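PDB 5MV0: L protein from CAS virus, which probably takes part in viral transcription as the polymerase, its N-terminal endonuclease-like domain belonging to the cap-snatching machinery of a reptarenavirus. Local coordinates for residues B[64-68]-B[69-73]. Numbering follows the deposited sequence.
Sequences KEISL and NMVID. With PO4 (phosphate ion), chain F.
Met70 gives its thioether, in place of a polar side chain, to the backbone N-H of Ser67, closing the unusual half of a capping box at the start of helix 68-73. The bond is weak, 3.6 Å from Ser67 N to Met70 SD, yet nearly straight at 168°. Met70 reaches it because its CG stands beside its own backbone N (chi1 -62°) and the chain then runs extended, carrying the sulfur back past the helix end. The other half is conventional: Ser67, the N-cap residue, accepts from Met70 N through OG at 3.3 Å. Its chi1 of 63° sets OG between its own N and carbonyl carbon, within reach of that amide. The same hydroxyl donates to O3 of a phosphate ion, 2.8 Å from Ser67 OG, while the amide of Asn69 grips the ion through ND2, 2.8 Å from phosphate O4 and more weakly toward O2. His84 of the same chain and Ser119 of the second subunit also hydrogen-bond to the ion, which, probably from the crystallisation liquor, bridges two chains. Asn69 OD1 accepts from the backbone of Phe82, which helps fix the amide's rotation. Ile66, just before the N-cap, lays its CB against the sulfur of Met70, and its CD1 meets Val71 CG2 at 3.7 Å, the two side chains crossing at about a right angle; Tyr90 of strand 89-93 touches both Ile66 and Val71. Across the first helical turn, Leu68 CG packs on Ile72 CD1, beside helix 127-133. Backbone bonds from Val71 N to Ser67 O and from Ile72 N to Leu68 O start the helix. With Ser67 OG serving both the first turn and the anion, the helix N-terminus and its dipole would probably help hold the phosphate's negative charge.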
ATOM      1  N   LYS B  64      -3.587   9.275  15.012  1.00 16.60           N
ATOM      2  CA  LYS B  64      -4.756  10.089  15.306  1.00 20.18           C
ATOM      3  C   LYS B  64      -4.389  11.381  16.013  1.00 18.75           C
ATOM      4  O   LYS B  64      -5.271  12.202  16.266  1.00 21.71           O
ATOM      5  CB  LYS B  64      -5.764   9.301  16.141  1.00 22.31           C
ATOM      6  CG  LYS B  64      -6.315   8.085  15.406  1.00 25.90           C
ATOM      7  CD  LYS B  64      -7.288   7.348  16.276  1.00 27.74           C
ATOM      8  CE  LYS B  64      -7.083   5.853  16.218  1.00 37.56           C
ATOM      9  NZ  LYS B  64      -8.080   5.188  17.108  1.00 37.71           N
ATOM     10  N   GLU B  65      -3.109  11.547  16.348  1.00 19.64           N
ATOM     11  CA  GLU B  65      -2.572  12.786  16.904  1.00 23.29           C
ATOM     12  C   GLU B  65      -3.278  13.171  18.199  1.00 17.92           C
ATOM     13  O   GLU B  65      -3.631  14.331  18.416  1.00 22.99           O
ATOM     14  CB  GLU B  65      -2.636  13.917  15.870  1.00 21.03           C
ATOM     15  CG  GLU B  65      -1.862  13.573  14.607  1.00 26.41           C
ATOM     16  CD  GLU B  65      -1.716  14.732  13.643  1.00 38.07           C
ATOM     17  OE1 GLU B  65      -2.466  15.720  13.759  1.00 40.28           O
ATOM     18  OE2 GLU B  65      -0.841  14.645  12.762  1.00 49.32           O
ATOM     19  N   ILE B  66      -3.505  12.190  19.073  1.00 15.20           N
ATOM     20  CA  ILE B  66      -3.972  12.538  20.404  1.00 22.99           C
ATOM     21  C   ILE B  66      -2.844  13.231  21.163  1.00 22.92           C
ATOM     22  O   ILE B  66      -1.648  13.013  20.907  1.00 18.41           O
ATOM     23  CB  ILE B  66      -4.497  11.313  21.178  1.00 21.17           C
ATOM     24  CG1 ILE B  66      -3.374  10.318  21.469  1.00 26.56           C
ATOM     25  CG2 ILE B  66      -5.652  10.644  20.416  1.00 25.30           C
ATOM     26  CD1 ILE B  66      -3.818   9.194  22.377  1.00 24.47           C
ATOM     27  N   SER B  67      -3.226  14.081  22.104  1.00 19.76           N
ATOM     28  CA  SER B  67      -2.268  14.878  22.841  1.00 19.31           C
ATOM     29  C   SER B  67      -1.763  14.114  24.063  1.00 19.51           C
ATOM     30  O   SER B  67      -2.294  13.072  24.446  1.00 19.72           O
ATOM     31  CB  SER B  67      -2.909  16.194  23.281  1.00 22.42           C
ATOM     32  OG  SER B  67      -3.968  15.919  24.168  1.00 20.71           O
ATOM     33  N   LEU B  68      -0.740  14.676  24.701  1.00 18.30           N
ATOM     34  CA  LEU B  68      -0.285  14.130  25.974  1.00 21.88           C
ATOM     35  C   LEU B  68      -1.417  14.087  26.993  1.00 19.20           C
ATOM     36  O   LEU B  68      -1.602  13.079  27.686  1.00 25.73           O
ATOM     37  CB  LEU B  68       0.878  14.966  26.498  1.00 23.78           C
ATOM     38  CG  LEU B  68       1.379  14.602  27.889  1.00 25.61           C
ATOM     39  CD1 LEU B  68       1.949  13.216  27.848  1.00 23.82           C
ATOM     40  CD2 LEU B  68       2.426  15.625  28.309  1.00 21.33           C
ATOM     41  N   ASN B  69      -2.200  15.166  27.086  1.00 21.93           N
ATOM     42  CA  ASN B  69      -3.313  15.191  28.029  1.00 25.53           C
ATOM     43  C   ASN B  69      -4.268  14.025  27.793  1.00 25.00           C
ATOM     44  O   ASN B  69      -4.761  13.412  28.750  1.00 24.21           O
ATOM     45  CB  ASN B  69      -4.049  16.528  27.937  1.00 20.87           C
ATOM     46  CG  ASN B  69      -3.381  17.625  28.761  1.00 25.36           C
ATOM     47  OD1 ASN B  69      -2.911  17.381  29.869  1.00 31.85           O
ATOM     48  ND2 ASN B  69      -3.330  18.833  28.217  1.00 24.46           N
ATOM     49  N   MET B  70      -4.519  13.682  26.524  1.00 22.06           N
ATOM     50  CA  MET B  70      -5.412  12.565  26.214  1.00 23.86           C
ATOM     51  C   MET B  70      -4.765  11.228  26.524  1.00 23.86           C
ATOM     52  O   MET B  70      -5.455  10.276  26.906  1.00 26.24           O
ATOM     53  CB  MET B  70      -5.822  12.602  24.742  1.00 22.70           C
ATOM     54  CG  MET B  70      -6.594  13.839  24.358  1.00 24.76           C
ATOM     55  SD  MET B  70      -6.806  13.940  22.564  1.00 28.90           S
ATOM     56  CE  MET B  70      -7.128  15.678  22.378  1.00 29.11           C
ATOM     57  N   VAL B  71      -3.451  11.120  26.328  1.00 22.69           N
ATOM     58  CA  VAL B  71      -2.760   9.904  26.726  1.00 23.04           C
ATOM     59  C   VAL B  71      -2.914   9.686  28.225  1.00 25.51           C
ATOM     60  O   VAL B  71      -3.249   8.589  28.682  1.00 28.53           O
ATOM     61  CB  VAL B  71      -1.281   9.966  26.310  1.00 22.13           C
ATOM     62  CG1 VAL B  71      -0.512   8.768  26.889  1.00 26.06           C
ATOM     63  CG2 VAL B  71      -1.176   9.986  24.786  1.00 25.99           C
ATOM     64  N   ILE B  72      -2.685  10.737  29.007  1.00 25.25           N
ATOM     65  CA  ILE B  72      -2.763  10.592  30.453  1.00 27.08           C
ATOM     66  C   ILE B  72      -4.200  10.346  30.892  1.00 32.74           C
ATOM     67  O   ILE B  72      -4.442   9.597  31.849  1.00 36.05           O
ATOM     68  CB  ILE B  72      -2.131  11.823  31.123  1.00 27.51           C
ATOM     69  CG1 ILE B  72      -0.633  11.838  30.800  1.00 24.17           C
ATOM     70  CG2 ILE B  72      -2.336  11.785  32.632  1.00 29.76           C
ATOM     71  CD1 ILE B  72       0.039  13.175  31.041  1.00 34.93           C
ATOM     72  N   ASP B  73      -5.176  10.929  30.182  1.00 27.71           N
ATOM     73  CA  ASP B  73      -6.578  10.615  30.444  1.00 34.67           C
ATOM     74  C   ASP B  73      -6.837   9.123  30.340  1.00 32.48           C
ATOM     75  O   ASP B  73      -7.642   8.575  31.098  1.00 35.16           O
ATOM     76  CB  ASP B  73      -7.489  11.357  29.470  1.00 34.57           C
ATOM     77  CG  ASP B  73      -7.594  12.811  29.782  1.00 38.03           C
ATOM     78  OD1 ASP B  73      -7.357  13.180  30.958  1.00 39.63           O
ATOM     79  OD2 ASP B  73      -7.905  13.587  28.854  1.00 41.76           O
TER
HETATM   80  P   PO4 F 301      -4.758  19.335  24.824  1.00 30.14           P
HETATM   81  O1  PO4 F 301      -5.078  20.731  24.360  1.00 34.89           O
HETATM   82  O2  PO4 F 301      -3.258  19.147  24.865  1.00 28.12           O
HETATM   83  O3  PO4 F 301      -5.420  18.288  23.975  1.00 33.87           O
HETATM   84  O4  PO4 F 301      -5.304  19.172  26.220  1.00 46.75           O